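Long-range contacts in malonyl CoA-acyl carrier protein transacylase (Synechocystis sp. PCC 6803 substr. Kazusa, PDB 4RR5), which catalyses the transfer of the malonyl group from malonyl-CoA to holo-acyl carrier protein, a step of fatty acid biosynthesis: residues A[20-24]-A[286-290]; A[122-126]-A[161-167]. All coordinates share one frame. Numbering follows the deposited sequence.

Contact 1: A[20-24]-A[286-290]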
ATOM      1  N   ASP A  20     -15.575  11.962  -7.121  1.00 26.32           N
ATOM      2  CA  ASP A  20     -15.630  12.731  -8.367  1.00 27.03           C
ATOM      3  C   ASP A  20     -15.376  11.870  -9.599  1.00 25.12           C
ATOM      4  O   ASP A  20     -15.632  12.308 -10.717  1.00 27.64           O
ATOM      5  CB  ASP A  20     -14.620  13.865  -8.359  1.00 25.06           C
ATOM      6  CG  ASP A  20     -13.206  13.362  -8.258  1.00 30.37           C
ATOM      7  OD1 ASP A  20     -12.981  12.424  -7.472  1.00 32.01           O
ATOM      8  OD2 ASP A  20     -12.321  13.879  -8.968  1.00 36.03           O
ATOM      9  N   LEU A  21     -14.867  10.655  -9.400  1.00 25.48           N
ATOM     10  CA  LEU A  21     -14.532   9.777 -10.526  1.00 23.41           C
ATOM     11  C   LEU A  21     -15.776   9.219 -11.191  1.00 22.43           C
ATOM     12  O   LEU A  21     -15.731   8.763 -12.331  1.00 20.94           O
ATOM     13  CB  LEU A  21     -13.652   8.627 -10.061  1.00 23.17           C
ATOM     14  CG  LEU A  21     -12.341   9.043  -9.399  1.00 24.82           C
ATOM     15  CD1 LEU A  21     -11.615   7.806  -8.916  1.00 16.99           C
ATOM     16  CD2 LEU A  21     -11.480   9.870 -10.373  1.00 21.78           C
ATOM     17  N   LEU A  22     -16.880   9.300 -10.457  1.00 23.36           N
ATOM     18  CA  LEU A  22     -18.151   8.654 -10.770  1.00 22.70           C
ATOM     19  C   LEU A  22     -18.817   9.103 -12.089  1.00 22.42           C
ATOM     20  O   LEU A  22     -19.684   8.425 -12.629  1.00 22.88           O
ATOM     21  CB  LEU A  22     -19.096   8.898  -9.593  1.00 19.72           C
ATOM     22  CG  LEU A  22     -20.408   8.126  -9.522  1.00 29.38           C
ATOM     23  CD1 LEU A  22     -20.215   6.651  -9.893  1.00 23.61           C
ATOM     24  CD2 LEU A  22     -20.974   8.277  -8.098  1.00 23.90           C
ATOM     25  N   SER A  23     -18.411  10.245 -12.612  1.00 20.37           N
ATOM     26  CA  SER A  23     -18.958  10.697 -13.873  1.00 22.23           C
ATOM     27  C   SER A  23     -18.309   9.976 -15.071  1.00 23.66           C
ATOM     28  O   SER A  23     -18.812  10.056 -16.189  1.00 26.65           O
ATOM     29  CB  SER A  23     -18.796  12.215 -13.989  1.00 25.37           C
ATOM     30  OG  SER A  23     -17.439  12.597 -13.815  1.00 23.73           O
ATOM     31  N   THR A  24     -17.202   9.268 -14.848  1.00 21.23           N
ATOM     32  CA  THR A  24     -16.609   8.447 -15.909  1.00 23.45           C
ATOM     33  C   THR A  24     -17.330   7.082 -16.001  1.00 22.27           C
ATOM     34  O   THR A  24     -17.742   6.502 -14.985  1.00 19.08           O
ATOM     35  CB  THR A  24     -15.067   8.217 -15.697  1.00 27.02           C
ATOM     36  OG1 THR A  24     -14.836   7.337 -14.584  1.00 22.81           O
ATOM     37  CG2 THR A  24     -14.332   9.536 -15.447  1.00 18.30           C
ATOM     38  N   GLN A 286      -7.584  12.466  -8.294  1.00 29.63           N
ATOM     39  CA  GLN A 286      -8.837  13.164  -8.582  1.00 31.26           C
ATOM     40  C   GLN A 286      -8.959  13.391 -10.059  1.00 28.33           C
ATOM     41  O   GLN A 286      -7.950  13.494 -10.764  1.00 29.38           O
ATOM     42  CB  GLN A 286      -8.925  14.514  -7.870  1.00 27.69           C
ATOM     43  CG  GLN A 286      -9.197  14.420  -6.407  1.00 35.91           C
ATOM     44  CD  GLN A 286      -9.085  15.759  -5.735  1.00 40.52           C
ATOM     45  OE1 GLN A 286      -8.565  16.711  -6.322  1.00 33.19           O
ATOM     46  NE2 GLN A 286      -9.589  15.853  -4.500  1.00 36.18           N
ATOM     47  N   LEU A 287     -10.204  13.487 -10.512  1.00 32.15           N
ATOM     48  CA  LEU A 287     -10.519  13.846 -11.887  1.00 32.54           C
ATOM     49  C   LEU A 287      -9.743  15.098 -12.336  1.00 32.63           C
ATOM     50  O   LEU A 287      -9.219  15.145 -13.451  1.00 31.88           O
ATOM     51  CB  LEU A 287     -12.030  14.058 -12.028  1.00 23.53           C
ATOM     52  CG  LEU A 287     -12.575  13.813 -13.429  1.00 27.75           C
ATOM     53  CD1 LEU A 287     -12.099  12.440 -13.924  1.00 28.13           C
ATOM     54  CD2 LEU A 287     -14.088  13.899 -13.420  1.00 27.33           C
ATOM     55  N   ASP A 288      -9.643  16.092 -11.455  1.00 31.84           N
ATOM     56  CA  ASP A 288      -8.917  17.318 -11.783  1.00 34.44           C
ATOM     57  C   ASP A 288      -7.455  17.058 -12.139  1.00 37.41           C
ATOM     58  O   ASP A 288      -6.903  17.719 -13.021  1.00 41.12           O
ATOM     59  CB  ASP A 288      -8.999  18.315 -10.625  1.00 41.84           C
ATOM     60  CG  ASP A 288      -8.883  19.762 -11.095  1.00 56.49           C
ATOM     61  OD1 ASP A 288      -8.167  20.020 -12.100  1.00 56.72           O
ATOM     62  OD2 ASP A 288      -9.529  20.633 -10.471  1.00 52.34           O
ATOM     63  N   ASP A 289      -6.836  16.095 -11.457  1.00 35.82           N
ATOM     64  CA  ASP A 289      -5.475  15.678 -11.773  1.00 32.16           C
ATOM     65  C   ASP A 289      -5.425  15.060 -13.155  1.00 31.62           C
ATOM     66  O   ASP A 289      -4.517  15.328 -13.935  1.00 35.65           O
ATOM     67  CB  ASP A 289      -4.948  14.656 -10.753  1.00 31.98           C
ATOM     68  CG  ASP A 289      -5.052  15.142  -9.331  1.00 30.22           C
ATOM     69  OD1 ASP A 289      -4.762  16.327  -9.099  1.00 35.74           O
ATOM     70  OD2 ASP A 289      -5.425  14.339  -8.450  1.00 26.26           O
ATOM     71  N   LEU A 290      -6.391  14.196 -13.441  1.00 30.35           N
ATOM     72  CA  LEU A 290      -6.400  13.462 -14.698  1.00 33.34           C
ATOM     73  C   LEU A 290      -6.491  14.411 -15.882  1.00 38.21           C
ATOM     74  O   LEU A 290      -5.877  14.190 -16.934  1.00 37.43           O
ATOM     75  CB  LEU A 290      -7.571  12.482 -14.734  1.00 32.44           C
ATOM     76  CG  LEU A 290      -7.403  11.149 -14.011  1.00 34.61           C
ATOM     77  CD1 LEU A 290      -8.762  10.479 -13.822  1.00 27.25           C
ATOM     78  CD2 LEU A 290      -6.440  10.252 -14.787  1.00 30.27           C
TER
HETATM   79  O   HOH W   1     -11.455  16.526  -9.067  1.00 36.02           O
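D20 makes the one direct hydrogen bond between the two segments. Its CA-to-CB bond points toward residues 286-290, and the backbone N of L287 donates to OD2 of D20 at 2.6 Å. OD2 of D20 also accepts from water 1 at 2.8 Å. Water 1 accepts from the backbone N of D288, at 3.0 Å. One carboxylate oxygen thus serves the first two NH groups of helix 287-291, one directly and one through water. Such NH groups have no carbonyl of an earlier turn to bind, and a negative charge suits this end of a helix. Q286 is the N-cap residue here, but the carboxylate comes from a distant part of the chain. L21 belongs to the same short 3-10 segment as D20. CD2 of L21 lies 4.4 Å from CD1 of L287 and 4.4 Å from CD1 of L290. The contact thus joins the loop between strand 3-7 and helix 25-38 to the C-terminal helix of the acyl transferase fold. L22 points away, and its side chain touches Y31 of helix 25-38. S23 places OG 3.6 Å from CD2 of L287. T24 is the N-cap of helix 25-38: its OG1 donates to O of L21 at 2.8 Å and accepts from A27 N. That leaves its methyl CG2 to pack against CD1 of L287, at 4.0 Å, while L73 of helix 56-76 touches both T24 and L290.

Contact 2: A[122-126]-A[161-167]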
ATOM      1  N   GLY A 122      -5.096  -6.870  18.624  1.00 54.20           N
ATOM      2  CA  GLY A 122      -4.339  -7.121  19.833  1.00 49.85           C
ATOM      3  C   GLY A 122      -3.191  -6.134  19.980  1.00 53.59           C
ATOM      4  O   GLY A 122      -3.114  -5.417  20.976  1.00 55.31           O
ATOM      5  N   GLY A 123      -2.307  -6.081  18.985  1.00 50.97           N
ATOM      6  CA  GLY A 123      -1.109  -5.259  19.073  1.00 46.96           C
ATOM      7  C   GLY A 123      -1.242  -3.879  18.458  1.00 47.75           C
ATOM      8  O   GLY A 123      -2.353  -3.364  18.304  1.00 42.97           O
ATOM      9  N   MET A 124      -0.107  -3.301  18.060  1.00 49.12           N
ATOM     10  CA  MET A 124      -0.027  -1.875  17.757  1.00 42.57           C
ATOM     11  C   MET A 124       1.155  -1.491  16.844  1.00 41.48           C
ATOM     12  O   MET A 124       2.193  -2.153  16.834  1.00 41.14           O
ATOM     13  CB  MET A 124       0.058  -1.119  19.085  1.00 45.76           C
ATOM     14  CG  MET A 124       0.204   0.366  18.996  1.00 44.00           C
ATOM     15  SD  MET A 124       0.960   0.974  20.507  1.00 57.93           S
ATOM     16  CE  MET A 124       1.686   2.502  19.899  1.00 53.50           C
ATOM     17  N   MET A 125       0.988  -0.422  16.070  1.00 45.36           N
ATOM     18  CA  MET A 125       2.079   0.133  15.272  1.00 38.00           C
ATOM     19  C   MET A 125       2.243   1.636  15.501  1.00 38.43           C
ATOM     20  O   MET A 125       1.261   2.346  15.726  1.00 39.90           O
ATOM     21  CB  MET A 125       1.844  -0.126  13.781  1.00 36.77           C
ATOM     22  CG  MET A 125       1.334  -1.520  13.450  1.00 36.14           C
ATOM     23  SD  MET A 125       0.857  -1.611  11.720  1.00 30.20           S
ATOM     24  CE  MET A 125       2.463  -1.679  10.931  1.00 24.78           C
ATOM     25  N   ALA A 126       3.484   2.116  15.424  1.00 37.68           N
ATOM     26  CA  ALA A 126       3.778   3.546  15.524  1.00 41.01           C
ATOM     27  C   ALA A 126       4.749   3.993  14.444  1.00 40.88           C
ATOM     28  O   ALA A 126       5.609   3.224  14.014  1.00 41.95           O
ATOM     29  CB  ALA A 126       4.345   3.889  16.897  1.00 41.33           C
ATOM     30  N   GLY A 161       4.302  -4.187  16.702  1.00 43.88           N
ATOM     31  CA  GLY A 161       4.413  -5.187  17.746  1.00 44.70           C
ATOM     32  C   GLY A 161       3.447  -5.017  18.898  1.00 45.64           C
ATOM     33  O   GLY A 161       2.355  -4.455  18.740  1.00 43.48           O
ATOM     34  N   THR A 162       3.853  -5.522  20.060  1.00 44.88           N
ATOM     35  CA  THR A 162       3.019  -5.459  21.257  1.00 54.48           C
ATOM     36  C   THR A 162       2.814  -4.004  21.660  1.00 50.88           C
ATOM     37  O   THR A 162       3.664  -3.152  21.376  1.00 42.69           O
ATOM     38  CB  THR A 162       3.640  -6.257  22.433  1.00 47.71           C
ATOM     39  OG1 THR A 162       4.882  -5.658  22.832  1.00 44.89           O
ATOM     40  CG2 THR A 162       3.883  -7.702  22.021  1.00 45.62           C
ATOM     41  N   VAL A 163       1.679  -3.718  22.297  1.00 52.96           N
ATOM     42  CA  VAL A 163       1.393  -2.359  22.767  1.00 54.93           C
ATOM     43  C   VAL A 163       2.484  -1.866  23.710  1.00 55.61           C
ATOM     44  O   VAL A 163       3.070  -0.793  23.498  1.00 52.48           O
ATOM     45  CB  VAL A 163       0.038  -2.267  23.493  1.00 57.70           C
ATOM     46  CG1 VAL A 163      -0.137  -0.876  24.109  1.00 52.97           C
ATOM     47  CG2 VAL A 163      -1.113  -2.588  22.534  1.00 51.05           C
ATOM     48  N   ALA A 164       2.757  -2.671  24.736  1.00 52.83           N
ATOM     49  CA  ALA A 164       3.808  -2.379  25.707  1.00 50.67           C
ATOM     50  C   ALA A 164       5.151  -2.090  25.028  1.00 53.91           C
ATOM     51  O   ALA A 164       5.773  -1.060  25.297  1.00 53.83           O
ATOM     52  CB  ALA A 164       3.945  -3.533  26.687  1.00 35.79           C
ATOM     53  N   GLY A 165       5.578  -2.987  24.138  1.00 52.83           N
ATOM     54  CA  GLY A 165       6.856  -2.856  23.450  1.00 51.97           C
ATOM     55  C   GLY A 165       7.021  -1.627  22.558  1.00 54.56           C
ATOM     56  O   GLY A 165       8.106  -1.030  22.499  1.00 49.46           O
ATOM     57  N   VAL A 166       5.959  -1.264  21.838  1.00 50.59           N
ATOM     58  CA  VAL A 166       6.030  -0.145  20.909  1.00 51.06           C
ATOM     59  C   VAL A 166       6.044   1.171  21.674  1.00 59.65           C
ATOM     60  O   VAL A 166       6.774   2.100  21.317  1.00 60.29           O
ATOM     61  CB  VAL A 166       4.863  -0.146  19.908  1.00 49.11           C
ATOM     62  CG1 VAL A 166       4.952   1.068  19.001  1.00 47.57           C
ATOM     63  CG2 VAL A 166       4.888  -1.419  19.075  1.00 46.04           C
ATOM     64  N   GLU A 167       5.245   1.243  22.736  1.00 58.59           N
ATOM     65  CA  GLU A 167       5.281   2.388  23.647  1.00 58.00           C
ATOM     66  C   GLU A 167       6.676   2.603  24.270  1.00 64.41           C
ATOM     67  O   GLU A 167       7.079   3.743  24.539  1.00 64.79           O
ATOM     68  CB  GLU A 167       4.230   2.213  24.748  1.00 50.07           C
ATOM     69  CG  GLU A 167       2.790   2.261  24.249  1.00 50.32           C
ATOM     70  CD  GLU A 167       2.323   3.678  23.947  1.00 57.26           C
ATOM     71  OE1 GLU A 167       1.150   3.845  23.559  1.00 59.56           O
ATOM     72  OE2 GLU A 167       3.123   4.628  24.099  1.00 59.70           O
TER
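Two backbone hydrogen bonds join M124 and G161 as an antiparallel hydrogen-bonded pair. N of M124 donates to O of G161 at 2.8 Å, and N of G161 donates to O of M124 at 2.9 Å, so both NH groups and both carbonyls are satisfied. A CB on G123 would clash with O of G161. The backbone angles of G161 by themselves call for glycine. The ladder continues from A126 to I159. On its other side, strand 124-129 bonds through M125 to L181. This mixed sheet is consistent with the small ferredoxin-like subdomain of FabD enzymes. The CA-to-CB bond of M125 points away from helix 163-167, and its side chain lies near H188, an active-site residue by similarity. After G161 the chain turns into helix 163-171. T162 is the N-cap: its OG1 accepts from N of G165 at 3.1 Å, and its O accepts from N of V166 at 3.0 Å. The axes of strand 124-126 and helix 163-167 come within 7.9 Å and run 13° from parallel. CB of M124 meets CG2 of V163 at 3.9 Å. CE of M124 and CB of A126 reach CG1 of V166 at 3.7 and 3.6 Å. With the backbone pair bonded and the helix capped, strand and helix can meet through the apolar side chains of M124, A126, V163 and V166.

Contacts 1 and 2 lie on opposite sides of the chain's centre. Their centres are 38 Å apart and their nearest atoms about 26 Å apart, so they do not touch. Along the chain, contact 2 is nested inside the loop closed by contact 1. Contact 1 joins helix 287-291, which follows strand 280-284 of the parallel sheet, to the loop before helix 25-38. Contact 2 pairs two strands of the separate mixed sheet and packs helix 163-171 beside them. It is also the one near the active site, assigned by similarity. The side chain of M125 is about 5 Å from that of H188, about 8 Å from that of S88 and about 5 Å from a bound acetate, probably from the crystallisation liquor.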